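Local coordinates for lysine/ornithine decarboxylase (Vibrio vulnificus, PDB 2PLJ), which catalyses the decarboxylation of both lysine and ornithine, the latter to putrescine, with pyridoxal phosphate as cofactor, at residues F270-P273 / I274-L278. Sequence-based numbering, arbitrary orientation.
Sequences FCAP and INEAL
Residues 270-273 and 274-278 are consecutive turns of the helix 267-278, tied by three i to i+4 backbone hydrogen bonds: Asn275 N to Cys271 O (2.8 Å), Glu276 N to Ala272 O (3.1 Å) and Ala277 N to Pro273 O (3.0 Å). The first is almost straight, at 173° about its hydrogen. Pro273 brings no N-H to the turn before it, and the helix kinks there. On the buried side, Phe270 and Ile274 meet one turn apart. The phenylalanine ring is carried there with CG anti to the backbone N (chi1 -169°), and Ile274 reaches back toward it through an extended CG1-CD1 arm (chi2 -176°). The methyl CD1 lies 3.9 Å from CE2 of Phe270, approaching the ring obliquely. The same methyl lies 4.3 Å from SG of Cys271, in a looser apolar contact. Ile274 also presses against Tyr225 and Ile229 of helix 223-241, while Phe270 rests on Pro257. Glu276 is on the open side: its CG passes 3.3 Å from Ala272 O, and the chain then runs extended at the solvent-exposed surface. Asn275 packs instead beside the loop residues Leu76 and Pro77, the first of which Cys271 also touches. This helix links strand 249-251 to strand 286-289 in a beta-alpha-beta unit of the eight-stranded parallel barrel of the pyridoxal-binding domain, and Phe270 stands about 10 Å, side chain to ligand, from the bound adduct of putrescine with the pyridoxal phosphate cofactor. The chemistry divides by side: three successive carbonyls accept bonds that carry the helix past the kink, apolar groups fill the inward face, and the acidic side chain stays at the surface, as expected of an amphipathic outer helix of a beta/alpha barrel.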
loop_
_atom_site.group_PDB
_atom_site.type_symbol
_atom_site.label_atom_id
_atom_site.label_comp_id
_atom_site.label_asym_id
_atom_site.label_seq_id
_atom_site.Cartn_x
_atom_site.Cartn_y
_atom_site.Cartn_z
ATOM N N PHE A 270 19.021 25.506 6.172
ATOM C CA PHE A 270 17.904 25.359 5.243
ATOM C C PHE A 270 16.932 26.507 5.359
ATOM O O PHE A 270 16.550 27.083 4.339
ATOM C CB PHE A 270 17.173 24.036 5.477
ATOM C CG PHE A 270 16.193 23.697 4.407
ATOM C CD1 PHE A 270 16.598 22.946 3.291
ATOM C CD2 PHE A 270 14.851 24.083 4.527
ATOM C CE1 PHE A 270 15.690 22.585 2.299
ATOM C CE2 PHE A 270 13.920 23.729 3.559
ATOM C CZ PHE A 270 14.320 22.965 2.442
ATOM N N CYS A 271 16.576 26.876 6.592
ATOM C CA CYS A 271 15.525 27.884 6.812
ATOM C C CYS A 271 16.002 29.339 6.738
ATOM O O CYS A 271 15.175 30.239 6.663
ATOM C CB CYS A 271 14.792 27.623 8.123
ATOM S SG CYS A 271 13.854 26.057 8.061
ATOM N N ALA A 272 17.314 29.542 6.836
ATOM C CA ALA A 272 17.928 30.887 6.757
ATOM C C ALA A 272 17.365 31.740 5.594
ATOM O O ALA A 272 16.840 32.843 5.843
ATOM C CB ALA A 272 19.482 30.779 6.713
ATOM N N PRO A 273 17.461 31.250 4.326
ATOM C CA PRO A 273 16.910 32.048 3.200
ATOM C C PRO A 273 15.400 32.180 3.242
ATOM O O PRO A 273 14.859 33.176 2.760
ATOM C CB PRO A 273 17.339 31.276 1.936
ATOM C CG PRO A 273 17.832 29.966 2.382
ATOM C CD PRO A 273 18.118 30.012 3.860
ATOM N N ILE A 274 14.732 31.189 3.833
ATOM C CA ILE A 274 13.283 31.246 4.040
ATOM C C ILE A 274 12.947 32.418 4.975
ATOM O O ILE A 274 12.124 33.294 4.633
ATOM C CB ILE A 274 12.731 29.908 4.623
ATOM C CG1 ILE A 274 13.111 28.718 3.704
ATOM C CG2 ILE A 274 11.232 30.020 4.792
ATOM C CD1 ILE A 274 12.541 27.369 4.142
ATOM N N ASN A 275 13.591 32.448 6.141
ATOM C CA ASN A 275 13.422 33.543 7.085
ATOM C C ASN A 275 13.650 34.919 6.451
ATOM O O ASN A 275 12.929 35.872 6.748
ATOM C CB ASN A 275 14.355 33.359 8.291
ATOM C CG ASN A 275 13.946 32.170 9.163
ATOM O OD1 ASN A 275 14.795 31.523 9.799
ATOM N ND2 ASN A 275 12.649 31.878 9.189
ATOM N N GLU A 276 14.647 35.005 5.579
ATOM C CA GLU A 276 14.947 36.268 4.894
ATOM C C GLU A 276 13.823 36.697 3.966
ATOM O O GLU A 276 13.441 37.868 3.963
ATOM C CB GLU A 276 16.248 36.145 4.122
ATOM C CG GLU A 276 17.451 35.952 5.007
ATOM C CD GLU A 276 18.719 35.680 4.205
ATOM O OE1 GLU A 276 18.956 36.392 3.198
ATOM O OE2 GLU A 276 19.460 34.738 4.581
ATOM N N ALA A 277 13.299 35.749 3.189
ATOM C CA ALA A 277 12.176 36.031 2.281
ATOM C C ALA A 277 10.926 36.464 3.060
ATOM O O ALA A 277 10.226 37.399 2.673
ATOM C CB ALA A 277 11.894 34.842 1.374
ATOM N N LEU A 278 10.693 35.812 4.197
ATOM C CA LEU A 278 9.536 36.110 5.027
ATOM C C LEU A 278 9.585 37.503 5.610
ATOM O O LEU A 278 8.541 38.157 5.781
ATOM C CB LEU A 278 9.442 35.078 6.169
ATOM C CG LEU A 278 9.042 33.659 5.742
ATOM C CD1 LEU A 278 9.080 32.719 6.949
ATOM C CD2 LEU A 278 7.638 33.653 5.121
#